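Local coordinates for protein nicotinamidase (Saccharomyces cerevisiae, PDB 3V8E) that catalyses the zinc-dependent deamidation of nicotinamide to nicotinate in NAD(+) salvage and thereby supports SIR2-mediated silencing and longevity, at residues 1-5 / 41-45; 53-59 / 123-129; 9-15 / 100-105. The contacts are given in a common frame with arbitrary orientation. Where two conformers were deposited one is given. Numbering follows the deposited sequence.

Interaction 1: residues 1-5 / 41-45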
loop_
_atom_site.group_PDB
_atom_site.type_symbol
_atom_site.label_atom_id
_atom_site.label_comp_id
_atom_site.label_asym_id
_atom_site.label_seq_id
_atom_site.Cartn_x
_atom_site.Cartn_y
_atom_site.Cartn_z
ATOM N N MET A 1 -13.934 6.550 15.571
ATOM C CA MET A 1 -14.331 7.189 14.284
ATOM C C MET A 1 -13.684 6.499 13.093
ATOM O O MET A 1 -12.851 5.601 13.273
ATOM C CB MET A 1 -14.040 8.680 14.315
ATOM C CG MET A 1 -14.750 9.322 15.480
ATOM S SD MET A 1 -14.874 11.103 15.447
ATOM C CE MET A 1 -16.211 11.275 14.252
ATOM N N LYS A 2 -14.103 6.895 11.889
ATOM C CA LYS A 2 -13.679 6.244 10.644
ATOM C C LYS A 2 -12.536 6.980 9.970
ATOM O O LYS A 2 -12.597 8.202 9.777
ATOM C CB LYS A 2 -14.842 6.169 9.645
ATOM C CG LYS A 2 -16.109 5.486 10.125
ATOM C CD LYS A 2 -17.222 5.777 9.127
ATOM C CE LYS A 2 -18.207 4.628 8.988
ATOM N NZ LYS A 2 -19.377 4.828 9.879
ATOM N N THR A 3 -11.503 6.232 9.593
ATOM C CA THR A 3 -10.412 6.771 8.772
ATOM C C THR A 3 -10.294 5.988 7.467
ATOM O O THR A 3 -10.262 4.755 7.478
ATOM C CB THR A 3 -9.065 6.766 9.525
ATOM O OG1 THR A 3 -9.168 7.600 10.685
ATOM C CG2 THR A 3 -7.929 7.284 8.645
ATOM N N LEU A 4 -10.248 6.712 6.351
ATOM C CA LEU A 4 -10.003 6.106 5.047
ATOM C C LEU A 4 -8.513 6.132 4.752
ATOM O O LEU A 4 -7.872 7.204 4.846
ATOM C CB LEU A 4 -10.755 6.876 3.955
ATOM C CG LEU A 4 -10.483 6.553 2.477
ATOM C CD1 LEU A 4 -10.901 5.133 2.128
ATOM C CD2 LEU A 4 -11.203 7.555 1.583
ATOM N N ILE A 5 -7.956 4.963 4.418
ATOM C CA ILE A 5 -6.553 4.876 4.001
ATOM C C ILE A 5 -6.511 4.540 2.525
ATOM O O ILE A 5 -7.028 3.497 2.100
ATOM C CB ILE A 5 -5.750 3.820 4.789
ATOM C CG1 ILE A 5 -5.773 4.107 6.306
ATOM C CG2 ILE A 5 -4.317 3.746 4.269
ATOM C CD1 ILE A 5 -5.180 2.988 7.141
ATOM N N ARG A 41 -20.003 9.191 3.650
ATOM C CA ARG A 41 -19.086 8.190 4.168
ATOM C C ARG A 41 -18.580 8.489 5.576
ATOM O O ARG A 41 -18.025 7.600 6.227
ATOM C CB ARG A 41 -17.900 8.029 3.222
ATOM C CG ARG A 41 -18.262 7.393 1.891
ATOM C CD ARG A 41 -18.642 5.940 2.090
ATOM N NE ARG A 41 -18.884 5.261 0.827
ATOM C CZ ARG A 41 -18.858 3.939 0.677
ATOM N NH1 ARG A 41 -18.605 3.154 1.722
ATOM N NH2 ARG A 41 -19.089 3.408 -0.519
ATOM N N ASP A 42 -18.780 9.723 6.043
ATOM C CA ASP A 42 -18.361 10.146 7.384
ATOM C C ASP A 42 -16.885 9.906 7.673
ATOM O O ASP A 42 -16.555 9.392 8.747
ATOM C CB ASP A 42 -19.166 9.440 8.482
ATOM C CG ASP A 42 -20.643 9.748 8.421
ATOM O OD1 ASP A 42 -21.007 10.922 8.185
ATOM O OD2 ASP A 42 -21.443 8.803 8.615
ATOM N N TRP A 43 -16.004 10.254 6.730
ATOM C CA TRP A 43 -14.569 10.172 6.992
ATOM C C TRP A 43 -14.183 11.246 7.973
ATOM O O TRP A 43 -14.270 12.430 7.675
ATOM C CB TRP A 43 -13.747 10.342 5.726
ATOM C CG TRP A 43 -14.084 9.419 4.590
ATOM C CD1 TRP A 43 -14.300 9.770 3.261
ATOM C CD2 TRP A 43 -14.235 7.952 4.626
ATOM N NE1 TRP A 43 -14.586 8.666 2.506
ATOM C CE2 TRP A 43 -14.559 7.543 3.259
ATOM C CE3 TRP A 43 -14.159 6.984 5.615
ATOM C CZ2 TRP A 43 -14.780 6.209 2.918
ATOM C CZ3 TRP A 43 -14.391 5.647 5.266
ATOM C CH2 TRP A 43 -14.689 5.268 3.951
ATOM N N HIS A 44 -13.777 10.853 9.168
ATOM C CA HIS A 44 -13.212 11.807 10.097
ATOM C C HIS A 44 -11.843 12.231 9.629
ATOM O O HIS A 44 -11.468 13.374 9.803
ATOM C CB HIS A 44 -13.153 11.209 11.492
ATOM C CG HIS A 44 -12.675 12.170 12.532
ATOM N ND1 HIS A 44 -13.374 13.272 12.876
ATOM C CD2 HIS A 44 -11.519 12.179 13.304
ATOM C CE1 HIS A 44 -12.708 13.953 13.822
ATOM N NE2 HIS A 44 -11.567 13.285 14.086
ATOM N N ARG A 45 -11.083 11.297 9.057
ATOM C CA ARG A 45 -9.771 11.562 8.489
ATOM C C ARG A 45 -9.516 10.664 7.274
ATOM O O ARG A 45 -10.083 9.574 7.148
ATOM C CB ARG A 45 -8.644 11.345 9.513
ATOM C CG ARG A 45 -8.430 12.470 10.515
ATOM C CD ARG A 45 -8.288 13.805 9.813
ATOM N NE ARG A 45 -7.693 14.841 10.655
ATOM C CZ ARG A 45 -8.366 15.583 11.531
ATOM N NH1 ARG A 45 -9.675 15.407 11.719
ATOM N NH2 ARG A 45 -7.714 16.498 12.244
HETATM O O HOH W 1 -16.057 9.022 11.220
#
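Lys2, Trp43 and Leu4 give up the most surface here, in a contact that buries 480 Å². Lys2 lays the aliphatic part of its side chain along the backbone at the start of 41-45: its CD lies 3.5 Å from Arg41 O and 3.7 Å from Asp42 O, and its CB approaches the edge of the Trp43 ring at CE3 (4.2 Å). A water bridges the same two backbones, accepting from Lys2 N at 3.0 Å and donating to Asp42 O at 2.5 Å. Trp43 turns one ring face to Leu4, whose CB stands 3.7 Å from the centroid of the six-membered ring and 13° off its normal, a CH-pi contact. Two backbone hydrogen bonds fix the register, His44 N to Lys2 O and Leu4 N to Arg45 O, both 3.0 Å; with Thr3 paired to Arg45 at a CA-CA distance of 4.8 Å, they mark the start of parallel pairing between two neighbouring strands. At the exposed end, Met1 SD sits 3.8 Å from the centroid of the His44 ring, over its face. The contact lies where parallel strands 2-7 and 43-51 first meet, at their N-terminal ends. Strand 156-162 flanks 2-7 on its other side, Leu4 packs on Leu35 and Met36 of helix 29-37, Trp43 NE1 bonds to Leu35 O, and Thr3 faces Leu149 of helix 145-151.

Interaction 2: residues 53-59 / 123-129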
loop_
_atom_site.group_PDB
_atom_site.type_symbol
_atom_site.label_atom_id
_atom_site.label_comp_id
_atom_site.label_asym_id
_atom_site.label_seq_id
_atom_site.Cartn_x
_atom_site.Cartn_y
_atom_site.Cartn_z
ATOM N N HIS A 53 10.859 4.850 -2.423
ATOM C CA HIS A 53 12.088 4.054 -2.482
ATOM C C HIS A 53 13.317 4.800 -2.930
ATOM O O HIS A 53 13.247 5.676 -3.803
ATOM C CB HIS A 53 11.916 2.913 -3.462
ATOM C CG HIS A 53 10.867 1.910 -3.081
ATOM N ND1 HIS A 53 10.808 1.347 -1.867
ATOM C CD2 HIS A 53 9.870 1.311 -3.840
ATOM C CE1 HIS A 53 9.802 0.457 -1.830
ATOM N NE2 HIS A 53 9.228 0.433 -3.041
ATOM N N PRO A 54 14.480 4.441 -2.366
ATOM C CA PRO A 54 15.716 4.923 -2.981
ATOM C C PRO A 54 16.016 4.095 -4.225
ATOM O O PRO A 54 15.523 2.982 -4.351
ATOM C CB PRO A 54 16.767 4.648 -1.907
ATOM C CG PRO A 54 16.217 3.500 -1.126
ATOM C CD PRO A 54 14.726 3.654 -1.141
ATOM N N SER A 55 16.840 4.599 -5.131
ATOM C CA SER A 55 17.117 3.818 -6.327
ATOM C C SER A 55 17.904 2.535 -6.032
ATOM O O SER A 55 17.847 1.567 -6.804
ATOM C CB SER A 55 17.784 4.675 -7.414
ATOM O OG SER A 55 19.186 4.644 -7.289
ATOM N N ARG A 56 18.614 2.517 -4.908
ATOM C CA ARG A 56 19.378 1.334 -4.498
ATOM C C ARG A 56 18.596 0.315 -3.664
ATOM O O ARG A 56 19.185 -0.599 -3.103
ATOM C CB ARG A 56 20.639 1.752 -3.756
ATOM C CG ARG A 56 21.751 2.182 -4.688
ATOM C CD ARG A 56 22.721 3.121 -3.990
ATOM N NE ARG A 56 23.948 3.280 -4.770
ATOM C CZ ARG A 56 24.962 2.407 -4.783
ATOM N NH1 ARG A 56 24.914 1.292 -4.050
ATOM N NH2 ARG A 56 26.035 2.648 -5.532
ATOM N N HIS A 57 17.274 0.458 -3.597
ATOM C CA HIS A 57 16.436 -0.422 -2.787
ATOM C C HIS A 57 16.615 -1.902 -3.058
ATOM O O HIS A 57 16.665 -2.357 -4.211
ATOM C CB HIS A 57 14.977 -0.027 -2.913
ATOM C CG HIS A 57 14.120 -0.523 -1.777
ATOM N ND1 HIS A 57 13.438 -1.684 -1.836
ATOM C CD2 HIS A 57 13.873 0.013 -0.521
ATOM C CE1 HIS A 57 12.784 -1.877 -0.678
ATOM N NE2 HIS A 57 13.055 -0.839 0.128
ATOM N N ILE A 58 16.712 -2.672 -1.980
ATOM C CA ILE A 58 16.964 -4.103 -2.070
ATOM C C ILE A 58 15.888 -4.864 -2.854
ATOM O O ILE A 58 16.140 -5.971 -3.342
ATOM C CB ILE A 58 17.143 -4.720 -0.673
ATOM C CG1 ILE A 58 17.938 -6.027 -0.759
ATOM C CG2 ILE A 58 15.805 -4.852 0.058
ATOM C CD1 ILE A 58 18.369 -6.546 0.590
ATOM N N SER A 59 14.703 -4.269 -3.001
ATOM C CA SER A 59 13.618 -4.974 -3.670
ATOM C C SER A 59 13.646 -4.861 -5.189
ATOM O O SER A 59 12.865 -5.529 -5.865
ATOM C CB SER A 59 12.250 -4.567 -3.121
ATOM O OG SER A 59 11.852 -3.288 -3.588
ATOM N N GLY A 123 8.854 2.227 2.766
ATOM C CA GLY A 123 9.764 1.663 1.787
ATOM C C GLY A 123 11.023 2.459 1.521
ATOM O O GLY A 123 11.772 2.142 0.604
ATOM N N PHE A 124 11.292 3.474 2.328
ATOM C CA PHE A 124 12.479 4.286 2.085
ATOM C C PHE A 124 13.768 3.648 2.646
ATOM O O PHE A 124 14.851 3.996 2.216
ATOM C CB PHE A 124 12.286 5.722 2.605
ATOM C CG PHE A 124 11.997 5.774 4.060
ATOM C CD1 PHE A 124 13.040 5.823 4.984
ATOM C CD2 PHE A 124 10.688 5.692 4.519
ATOM C CE1 PHE A 124 12.779 5.817 6.341
ATOM C CE2 PHE A 124 10.413 5.678 5.886
ATOM C CZ PHE A 124 11.462 5.740 6.794
ATOM N N LEU A 125 13.677 2.724 3.594
ATOM C CA LEU A 125 14.888 2.033 4.031
ATOM C C LEU A 125 15.381 1.077 2.939
ATOM O O LEU A 125 14.618 0.222 2.472
ATOM C CB LEU A 125 14.650 1.280 5.344
ATOM C CG LEU A 125 14.117 2.149 6.481
ATOM C CD1 LEU A 125 13.546 1.287 7.604
ATOM C CD2 LEU A 125 15.169 3.140 6.966
ATOM N N THR A 126 16.644 1.216 2.538
ATOM C CA THR A 126 17.207 0.419 1.427
ATOM C C THR A 126 17.214 -1.067 1.702
ATOM O O THR A 126 17.284 -1.849 0.770
ATOM C CB THR A 126 18.701 0.696 1.166
ATOM O OG1 THR A 126 19.132 1.862 1.864
ATOM C CG2 THR A 126 18.961 0.856 -0.290
ATOM N N ASP A 127 17.209 -1.456 2.969
ATOM C CA ASP A 127 17.565 -2.826 3.318
ATOM C C ASP A 127 16.386 -3.791 3.502
ATOM O O ASP A 127 16.607 -4.942 3.906
ATOM C CB ASP A 127 18.469 -2.840 4.564
ATOM C CG ASP A 127 17.758 -2.340 5.825
ATOM O OD1 ASP A 127 18.327 -2.522 6.926
ATOM O OD2 ASP A 127 16.635 -1.781 5.728
ATOM N N ARG A 128 15.154 -3.348 3.214
ATOM C CA ARG A 128 13.985 -4.186 3.500
ATOM C C ARG A 128 12.725 -3.867 2.711
ATOM O O ARG A 128 12.500 -2.714 2.339
ATOM C CB ARG A 128 13.639 -4.102 4.988
ATOM C CG ARG A 128 12.941 -2.795 5.389
ATOM C CD ARG A 128 13.067 -2.530 6.885
ATOM N NE ARG A 128 14.452 -2.305 7.290
ATOM C CZ ARG A 128 14.822 -1.929 8.501
ATOM N NH1 ARG A 128 13.902 -1.757 9.427
ATOM N NH2 ARG A 128 16.098 -1.716 8.774
ATOM N N GLU A 129 11.904 -4.898 2.477
ATOM C CA GLU A 129 10.588 -4.690 1.874
ATOM C C GLU A 129 9.624 -4.111 2.911
ATOM O O GLU A 129 9.820 -4.235 4.123
ATOM C CB GLU A 129 10.039 -5.971 1.231
ATOM C CG GLU A 129 8.757 -5.798 0.406
ATOM C CD GLU A 129 8.849 -4.786 -0.748
ATOM O OE1 GLU A 129 8.895 -3.559 -0.482
ATOM O OE2 GLU A 129 8.835 -5.227 -1.927
HETATM O O HOH W 2 9.245 -3.098 -3.444
#
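His53, a zinc ligand, begins the contact by donating from ND1 to Gly123 O (2.8 Å, N-H...O angle 153°), a bond consistent with holding the ring in place, with the side chain about 3 Å from the bound zinc at its nearest atom. Gly123 has a positive phi of 81°, and a CB there would come 2.6 Å from His53 CE1, so the close fit depends on the missing side chain. Pro54 follows, its CD 3.4 Å from Phe124 O, and starts a type I turn closed by the bond from His57 N to Pro54 O (3.2 Å). Within that turn Arg56 O meets Thr126 CG2 at 3.2 Å. His57 then swings its ring into the opposing loop: NE2 lies 3.0 Å from both Leu125 O and Arg128 O, while ND1 accepts from Ser59 N at 3.1 Å. Ile58 N donates to Thr126 O (2.9 Å, 151°), joining the residue just after this turn to the second type I turn, Leu125 to Arg128. The methyl Ile58 CG2 packs against Arg128 N at 3.6 Å. Last, Ser59 OG reaches a water at 2.6 Å, which donates to Glu129 OE2 at 2.6 Å. These two irregular segments follow the parallel strands 43-51 and 118-122, forming part of the wall beside the zinc site, where Asp51 and His94 are further ligands; strand 72-76 borders them through Tyr75, which touches both Ile58 and Ser59.

Interaction 3: residues 9-15 / 100-105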
loop_
_atom_site.group_PDB
_atom_site.type_symbol
_atom_site.label_atom_id
_atom_site.label_comp_id
_atom_site.label_asym_id
_atom_site.label_seq_id
_atom_site.Cartn_x
_atom_site.Cartn_y
_atom_site.Cartn_z
ATOM N N MET A 9 -1.682 5.113 -4.479
ATOM C CA MET A 9 -2.240 5.545 -5.746
ATOM C C MET A 9 -1.224 6.412 -6.456
ATOM O O MET A 9 -1.407 7.635 -6.603
ATOM C CB MET A 9 -3.556 6.279 -5.555
ATOM C CG MET A 9 -4.710 5.369 -5.173
ATOM S SD MET A 9 -5.169 4.188 -6.452
ATOM C CE MET A 9 -5.892 5.244 -7.697
ATOM N N GLN A 10 -0.139 5.764 -6.886
ATOM C CA GLN A 10 0.988 6.469 -7.487
ATOM C C GLN A 10 1.160 6.114 -8.959
ATOM O O GLN A 10 0.751 5.023 -9.410
ATOM C CB GLN A 10 2.264 6.163 -6.722
ATOM C CG GLN A 10 2.216 6.517 -5.241
ATOM C CD GLN A 10 3.359 5.888 -4.473
ATOM O OE1 GLN A 10 3.216 4.800 -3.943
ATOM N NE2 GLN A 10 4.504 6.556 -4.436
ATOM N N ASN A 11 1.777 7.038 -9.698
ATOM C CA ASN A 11 1.972 6.891 -11.131
ATOM C C ASN A 11 2.556 5.543 -11.542
ATOM O O ASN A 11 2.005 4.895 -12.451
ATOM C CB ASN A 11 2.797 8.041 -11.711
ATOM C CG ASN A 11 2.036 9.364 -11.733
ATOM O OD1 ASN A 11 0.807 9.395 -11.849
ATOM N ND2 ASN A 11 2.775 10.475 -11.604
ATOM N N ASP A 12 3.626 5.090 -10.886
ATOM C CA ASP A 12 4.260 3.828 -11.336
ATOM C C ASP A 12 3.305 2.651 -11.284
ATOM O O ASP A 12 3.485 1.679 -12.021
ATOM C CB ASP A 12 5.575 3.508 -10.602
ATOM C CG ASP A 12 6.770 4.246 -11.195
ATOM O OD1 ASP A 12 6.783 4.495 -12.431
ATOM O OD2 ASP A 12 7.700 4.597 -10.432
ATOM N N PHE A 13 2.291 2.741 -10.424
ATOM C CA PHE A 13 1.300 1.679 -10.316
ATOM C C PHE A 13 0.063 1.941 -11.171
ATOM O O PHE A 13 -0.581 0.996 -11.634
ATOM C CB PHE A 13 0.841 1.477 -8.873
ATOM C CG PHE A 13 1.916 0.998 -7.946
ATOM C CD1 PHE A 13 2.602 -0.184 -8.196
ATOM C CD2 PHE A 13 2.209 1.708 -6.791
ATOM C CE1 PHE A 13 3.580 -0.628 -7.321
ATOM C CE2 PHE A 13 3.197 1.276 -5.915
ATOM C CZ PHE A 13 3.880 0.103 -6.180
ATOM N N ILE A 14 -0.297 3.209 -11.364
ATOM C CA ILE A 14 -1.577 3.498 -11.995
ATOM C C ILE A 14 -1.483 3.834 -13.487
ATOM O O ILE A 14 -2.308 3.359 -14.272
ATOM C CB ILE A 14 -2.389 4.547 -11.202
ATOM C CG1 ILE A 14 -2.659 4.061 -9.750
ATOM C CG2 ILE A 14 -3.670 4.905 -11.937
ATOM C CD1 ILE A 14 -3.546 2.825 -9.607
ATOM N N SER A 15 -0.484 4.617 -13.888
ATOM C CA SER A 15 -0.351 5.025 -15.289
ATOM C C SER A 15 0.214 3.907 -16.154
ATOM O O SER A 15 1.082 3.163 -15.705
ATOM C CB SER A 15 0.542 6.253 -15.398
ATOM O OG SER A 15 0.922 6.486 -16.744
ATOM N N TRP A 100 8.639 11.374 -11.092
ATOM C CA TRP A 100 7.273 11.252 -11.560
ATOM C C TRP A 100 6.591 9.989 -11.073
ATOM O O TRP A 100 5.468 10.034 -10.570
ATOM C CB TRP A 100 7.259 11.271 -13.079
ATOM C CG TRP A 100 5.891 10.990 -13.643
ATOM C CD1 TRP A 100 4.831 11.883 -13.782
ATOM C CD2 TRP A 100 5.384 9.713 -14.138
ATOM N NE1 TRP A 100 3.741 11.266 -14.326
ATOM C CE2 TRP A 100 4.000 9.966 -14.573
ATOM C CE3 TRP A 100 5.920 8.444 -14.288
ATOM C CZ2 TRP A 100 3.209 8.971 -15.130
ATOM C CZ3 TRP A 100 5.119 7.442 -14.839
ATOM C CH2 TRP A 100 3.791 7.699 -15.260
ATOM N N GLY A 101 7.255 8.845 -11.236
ATOM C CA GLY A 101 6.684 7.571 -10.835
ATOM C C GLY A 101 6.221 7.442 -9.398
ATOM O O GLY A 101 5.326 6.643 -9.095
ATOM N N SER A 102 6.816 8.204 -8.493
ATOM C CA SER A 102 6.429 8.082 -7.089
ATOM C C SER A 102 5.401 9.128 -6.666
ATOM O O SER A 102 4.915 9.086 -5.532
ATOM C CB SER A 102 7.651 8.156 -6.180
ATOM O OG SER A 102 8.320 9.380 -6.370
ATOM N N GLN A 103 5.068 10.054 -7.565
ATOM C CA GLN A 103 3.999 11.028 -7.310
ATOM C C GLN A 103 2.629 10.359 -7.214
ATOM O O GLN A 103 2.286 9.472 -8.008
ATOM C CB GLN A 103 3.956 12.092 -8.407
ATOM C CG GLN A 103 5.256 12.837 -8.584
ATOM C CD GLN A 103 5.260 13.804 -9.740
ATOM O OE1 GLN A 103 6.268 14.483 -9.958
ATOM N NE2 GLN A 103 4.144 13.892 -10.491
ATOM N N LEU A 104 1.850 10.774 -6.221
ATOM C CA LEU A 104 0.435 10.432 -6.192
ATOM C C LEU A 104 -0.174 10.881 -7.514
ATOM O O LEU A 104 0.200 11.918 -8.041
ATOM C CB LEU A 104 -0.252 11.149 -5.029
ATOM C CG LEU A 104 0.098 10.709 -3.607
ATOM C CD1 LEU A 104 -0.443 11.744 -2.634
ATOM C CD2 LEU A 104 -0.448 9.318 -3.302
ATOM N N VAL A 105 -1.099 10.103 -8.062
ATOM C CA VAL A 105 -1.695 10.460 -9.348
ATOM C C VAL A 105 -2.353 11.822 -9.219
ATOM O O VAL A 105 -2.966 12.129 -8.192
ATOM C CB VAL A 105 -2.691 9.399 -9.871
ATOM C CG1 VAL A 105 -1.968 8.099 -10.147
ATOM C CG2 VAL A 105 -3.835 9.167 -8.902
#
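Five hydrogen bonds cross this buried contact, and three of them satisfy the backbone around the start of helix 11-14. Asn11 N donates to Gln103 O (3.0 Å, 162°) and Asp12 N to Gly101 O (2.9 Å, 156°), so amides of the first helical turn find acceptors in the facing loop. In return Val105 N donates a hydrogen bond to Met9 O (2.9 Å, 163°). Side chains supply the rest: Gln10 NE2 bonds to Ser102 O at 2.8 Å and a nearly straight 172°, while Gln10 OE1 takes the amide of Asp51; Asn11 ND2 donates to Trp100 O (2.9 Å). That acceptor is shared, since Gln103 N also reaches Trp100 O at 3.0 Å. The Asp12 carboxylate is used elsewhere, by the amides of Cys95 and Ser19. Gly101 can come this close because it has no side chain: a CB would fall 2.0 Å from Asp12 OD2. A CH-pi contact and an apolar one accompany the network: Asn11 CB stands over the Trp100 six-membered ring, 3.5 Å from its centroid and 11° off the normal, and Val105 CG1 meets Ile14 CB at 3.7 Å. The five directional bonds, and the link from Gln10 to zinc-binding Asp51, are consistent with a well-defined backbone geometry beside the metal site, close to the predicted active-site Asp8.

From the N terminus, strand 2-7 takes part first in interaction 1, which closes the loop through helix 29-37 by setting residues 1-5 beside the start of strand 43-51. Residues 9-15 fall inside that loop, while their partner in interaction 3, 100-105, lies beyond 41-45, just before helix 106-115; interactions 1 and 3 therefore cross. So do 3 and 2, because 53-59 lies between the halves of interaction 3 and meets 123-129 after strand 118-122. Interactions 1 and 2 run in series, their centres 30 Å apart on opposite sides of the chain's centre. Interaction 1 joins strands 2-7 and 43-51 at one end; interactions 2 and 3 join loops near the zinc site, at the strands' other ends.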